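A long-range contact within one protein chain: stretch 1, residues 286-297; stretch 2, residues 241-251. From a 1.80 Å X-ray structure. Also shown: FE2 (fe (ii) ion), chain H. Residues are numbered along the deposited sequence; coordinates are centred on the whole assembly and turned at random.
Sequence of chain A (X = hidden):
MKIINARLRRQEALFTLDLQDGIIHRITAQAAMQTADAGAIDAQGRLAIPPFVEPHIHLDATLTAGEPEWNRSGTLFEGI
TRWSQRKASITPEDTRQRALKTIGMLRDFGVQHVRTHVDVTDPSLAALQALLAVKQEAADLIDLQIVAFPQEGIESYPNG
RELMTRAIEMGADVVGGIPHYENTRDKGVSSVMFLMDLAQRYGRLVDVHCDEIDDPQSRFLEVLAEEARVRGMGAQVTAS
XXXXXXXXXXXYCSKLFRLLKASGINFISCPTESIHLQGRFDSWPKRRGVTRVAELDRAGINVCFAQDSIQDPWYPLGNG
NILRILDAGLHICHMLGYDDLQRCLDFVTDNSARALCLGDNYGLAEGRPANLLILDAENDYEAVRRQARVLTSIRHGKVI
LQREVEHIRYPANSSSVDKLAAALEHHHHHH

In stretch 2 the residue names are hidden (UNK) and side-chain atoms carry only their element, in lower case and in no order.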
# COMPACT_ATOMS: atom_id res chain seq x y z
N LYS A 286 11.36 -12.77 -8.30
CA LYS A 286 10.03 -12.56 -8.84
C LYS A 286 9.92 -11.12 -9.31
O LYS A 286 10.10 -10.19 -8.51
CB LYS A 286 8.99 -12.84 -7.76
CG LYS A 286 7.60 -13.02 -8.29
CD LYS A 286 6.68 -13.58 -7.22
CE LYS A 286 7.25 -14.85 -6.58
NZ LYS A 286 7.17 -16.05 -7.46
N ARG A 287 9.62 -10.93 -10.59
CA ARG A 287 9.53 -9.57 -11.14
C ARG A 287 8.33 -8.79 -10.60
O ARG A 287 7.30 -9.36 -10.25
CB ARG A 287 9.52 -9.58 -12.68
CG ARG A 287 8.14 -9.88 -13.34
CD ARG A 287 8.33 -10.19 -14.84
NE ARG A 287 9.12 -11.41 -15.01
CZ ARG A 287 9.82 -11.72 -16.10
NH1 ARG A 287 9.82 -10.91 -17.15
NH2 ARG A 287 10.51 -12.86 -16.14
N ARG A 288 8.47 -7.47 -10.54
CA ARG A 288 7.37 -6.62 -10.11
C ARG A 288 6.25 -6.62 -11.14
O ARG A 288 5.07 -6.62 -10.77
CB ARG A 288 7.86 -5.18 -9.89
CG ARG A 288 8.81 -5.09 -8.70
CD ARG A 288 9.68 -3.79 -8.66
NE ARG A 288 10.61 -3.95 -7.54
CZ ARG A 288 10.78 -3.08 -6.55
NH1 ARG A 288 10.15 -1.91 -6.56
NH2 ARG A 288 11.61 -3.39 -5.57
N GLY A 289 6.63 -6.54 -12.41
CA GLY A 289 5.68 -6.61 -13.52
C GLY A 289 4.88 -5.35 -13.79
O GLY A 289 3.82 -5.40 -14.42
N VAL A 290 5.38 -4.20 -13.33
CA VAL A 290 4.71 -2.94 -13.54
C VAL A 290 5.45 -2.17 -14.63
O VAL A 290 6.66 -2.32 -14.78
CB VAL A 290 4.65 -2.14 -12.21
CG1 VAL A 290 4.11 -0.74 -12.41
CG2 VAL A 290 3.80 -2.90 -11.19
N THR A 291 4.72 -1.38 -15.42
CA THR A 291 5.33 -0.59 -16.49
C THR A 291 6.35 0.44 -15.94
O THR A 291 6.50 0.62 -14.72
CB THR A 291 4.23 0.10 -17.34
OG1 THR A 291 4.79 0.60 -18.56
CG2 THR A 291 3.56 1.24 -16.57
N ARG A 292 7.07 1.10 -16.84
CA ARG A 292 8.19 1.96 -16.41
C ARG A 292 7.70 3.38 -16.15
O ARG A 292 8.05 4.31 -16.87
CB ARG A 292 9.29 1.96 -17.47
CG ARG A 292 9.77 0.57 -17.86
CD ARG A 292 11.03 0.66 -18.73
NE ARG A 292 11.41 -0.67 -19.21
CZ ARG A 292 12.58 -0.97 -19.77
NH1 ARG A 292 12.81 -2.21 -20.18
NH2 ARG A 292 13.51 -0.04 -19.92
N VAL A 293 6.88 3.52 -15.11
CA VAL A 293 6.19 4.77 -14.81
C VAL A 293 7.15 5.95 -14.60
O VAL A 293 6.95 7.03 -15.16
CB VAL A 293 5.31 4.62 -13.55
CG1 VAL A 293 4.71 5.97 -13.15
CG2 VAL A 293 4.21 3.56 -13.78
N ALA A 294 8.17 5.75 -13.78
CA ALA A 294 9.09 6.86 -13.49
C ALA A 294 9.80 7.31 -14.76
O ALA A 294 9.99 8.51 -15.00
CB ALA A 294 10.09 6.45 -12.42
N GLU A 295 10.18 6.34 -15.58
CA GLU A 295 10.92 6.59 -16.80
C GLU A 295 10.05 7.29 -17.87
O GLU A 295 10.50 8.22 -18.56
CB GLU A 295 11.51 5.27 -17.32
CG GLU A 295 12.63 4.67 -16.42
CD GLU A 295 12.13 4.06 -15.09
OE1 GLU A 295 10.92 3.75 -14.95
OE2 GLU A 295 12.97 3.89 -14.17
N LEU A 296 8.80 6.85 -18.01
CA LEU A 296 7.85 7.57 -18.87
C LEU A 296 7.71 9.04 -18.44
O LEU A 296 7.78 9.96 -19.27
CB LEU A 296 6.48 6.90 -18.82
CG LEU A 296 6.45 5.51 -19.45
CD1 LEU A 296 5.24 4.71 -18.96
CD2 LEU A 296 6.44 5.64 -20.96
N ASP A 297 7.49 9.26 -17.15
CA ASP A 297 7.27 10.60 -16.63
C ASP A 297 8.50 11.50 -16.83
O ASP A 297 8.37 12.66 -17.22
CB ASP A 297 6.89 10.54 -15.14
CG ASP A 297 6.73 11.91 -14.51
OD1 ASP A 297 7.67 12.36 -13.81
OD2 ASP A 297 5.68 12.55 -14.73
N UNK A 241 -2.13 -0.67 -18.75
CA UNK A 241 -1.52 -1.98 -18.42
C UNK A 241 -0.43 -2.38 -19.39
O UNK A 241 -0.48 -3.47 -19.97
n UNK A 241 -3.53 -3.19 -16.21
c UNK A 241 -5.00 -2.92 -17.80
c UNK A 241 -3.67 -3.05 -17.57
n UNK A 241 -5.63 -2.96 -16.58
c UNK A 241 -4.72 -3.13 -15.64
c UNK A 241 -2.53 -3.12 -18.52
N UNK A 242 0.55 -1.52 -19.60
CA UNK A 242 1.67 -1.89 -20.43
C UNK A 242 2.68 -2.67 -19.60
O UNK A 242 3.86 -2.33 -19.58
c UNK A 242 1.32 -0.03 -22.06
c UNK A 242 2.31 -0.63 -21.07
o UNK A 242 2.58 0.34 -20.05
N UNK A 243 2.21 -3.71 -18.90
CA UNK A 243 3.04 -4.47 -17.97
C UNK A 243 4.29 -5.07 -18.63
O UNK A 243 5.37 -5.12 -18.02
s UNK A 243 0.76 -4.98 -16.45
c UNK A 243 2.23 -5.59 -17.31
N UNK A 244 4.14 -5.53 -19.86
CA UNK A 244 5.28 -6.10 -20.59
C UNK A 244 6.46 -5.12 -20.70
O UNK A 244 7.62 -5.54 -20.76
c UNK A 244 4.85 -6.57 -21.98
N UNK A 245 6.19 -3.82 -20.72
CA UNK A 245 7.28 -2.85 -20.79
C UNK A 245 8.23 -3.01 -19.60
O UNK A 245 9.43 -2.82 -19.73
c UNK A 245 7.88 -0.43 -21.20
s UNK A 245 7.44 1.26 -20.77
c UNK A 245 6.77 -1.41 -20.88
c UNK A 245 6.00 1.46 -21.80
N UNK A 246 7.70 -3.40 -18.45
CA UNK A 246 8.54 -3.69 -17.30
C UNK A 246 9.44 -4.91 -17.46
O UNK A 246 10.29 -5.17 -16.61
N UNK A 247 9.27 -5.65 -18.55
CA UNK A 247 10.17 -6.75 -18.87
C UNK A 247 10.88 -6.60 -20.22
O UNK A 247 11.58 -7.52 -20.65
o UNK A 247 8.82 -8.30 -17.55
c UNK A 247 9.40 -8.08 -18.83
N UNK A 248 10.71 -5.46 -20.91
CA UNK A 248 11.28 -5.32 -22.26
C UNK A 248 12.80 -5.38 -22.27
O UNK A 248 13.47 -4.99 -21.30
o UNK A 248 5.69 -3.88 -25.23
c UNK A 248 6.95 -3.92 -24.68
c UNK A 248 8.77 -5.16 -23.74
c UNK A 248 10.88 -4.00 -22.94
c UNK A 248 7.65 -2.74 -24.51
c UNK A 248 7.50 -5.13 -24.30
c UNK A 248 8.92 -2.78 -23.96
c UNK A 248 9.50 -3.98 -23.56
N UNK A 249 13.34 -5.86 -23.37
CA UNK A 249 14.74 -5.65 -23.66
C UNK A 249 15.01 -4.14 -23.56
O UNK A 249 14.22 -3.33 -24.04
o UNK A 249 17.37 -6.67 -25.15
c UNK A 249 16.50 -5.83 -25.45
o UNK A 249 16.75 -4.75 -26.04
c UNK A 249 15.06 -6.13 -25.07
N UNK A 250 16.10 -3.78 -22.91
CA UNK A 250 16.39 -2.37 -22.65
C UNK A 250 16.78 -1.54 -23.87
O UNK A 250 16.44 -0.36 -23.93
o UNK A 250 15.72 -2.52 -19.92
c UNK A 250 17.42 -2.22 -21.55
n UNK A 250 17.75 -3.34 -19.44
c UNK A 250 16.90 -2.70 -20.23
N UNK A 251 17.48 -2.15 -24.82
CA UNK A 251 17.85 -1.45 -26.06
C UNK A 251 16.60 -1.16 -26.89
O UNK A 251 16.41 -0.05 -27.40
c UNK A 251 18.86 -2.27 -26.86
FE FE2 H . -8.13 -3.07 -16.61
O HOH W 1 9.50 -5.51 -13.60
O HOH W 2 16.03 0.93 -21.50

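Position 241 carries one carbon and then a five-membered ring of three carbons and two nitrogens, which is histidine. The CA-to-CB bond of His-241 points away from stretch 1, and the ring binds the iron through NE2, 2.5 Å from FE. This residue serves the metal; the contact begins just after it.

At 242 a single carbon bears one oxygen and one carbon, a branch at CB. The oxygen lies 2.7 Å from OG1 of Thr-291, which donates a hydrogen bond to it. A beta-branched hydroxyl is threonine, and the bond pairs Thr-291 OG1 with Thr-242 OG1.

Position 243 has one carbon and one sulfur: cysteine. CB of Cys-243 sits 3.3 Å from the O of Gly-289, a buried carbonyl that finds no hydrogen-bond partner. The positive phi of Gly-289, 77°, is one that by itself favours glycine.

Position 244 shows one carbon, directed away from stretch 1 and out of contact. It is alanine, and the backbone O of Ala-244 accepts a hydrogen bond from the N of 247 within the 3-10 turn.

At 245 an unbranched chain runs carbon, carbon, sulfur, carbon, which only methionine fits. Its CA-to-CB bond points toward stretch 1. SD of Met-245 lies 3.5 Å from OG1 of Thr-291 and 3.8 Å from CG of Arg-292, while CE comes within 4.3 Å of CD2 of Leu-296.

Position 246 has no side-chain atoms, so it is glycine. CA of Gly-246 approaches the O of Val-290 to 3.4 Å in a CA-H...O contact. An ideal CB on Gly-246 would fall 2.3 Å from Val-290 O, a clash, so the close backbone packing depends on the bare CA.

One carbon and one oxygen make 247 a serine. NH1 of Arg-287 donates to OG of Ser-247 at 2.8 Å, with the hydroxyl at the edge of the guanidinium, near its plane.

At 248 one carbon leads to a six-carbon ring bearing an oxygen: tyrosine. The end of Tyr-248 leads away from stretch 1, but its CB remains 3.8 Å from NH1 of Arg-292.

Position 249 has two carbons, the second carrying two oxygens. Asp-249 points away and acts as an N-cap for the helix that follows.

At 250 the second of two carbons carries an oxygen and a nitrogen, which is asparagine. NH1 of Arg-292 donates to OD1 of Asn-250 at 2.9 Å.

Position 251, with one carbon, is alanine; Ala-251 is out of reach.

The contact works by fitting a compact turn against a loop and fastening it with arginines. Arg-292 gives up the most surface: its NE donates to the O of Met-245 at 3.0 Å, so one side chain joins the turn to Asn-250 at the next helix. Water 1 bridges Gly-246 O and Gly-289 N. The rule to carry away is glycine where backbones meet, and an extended arginine to read carbonyls beyond.

Stretch 2, residues 241-251: HTCAMGSYDNA
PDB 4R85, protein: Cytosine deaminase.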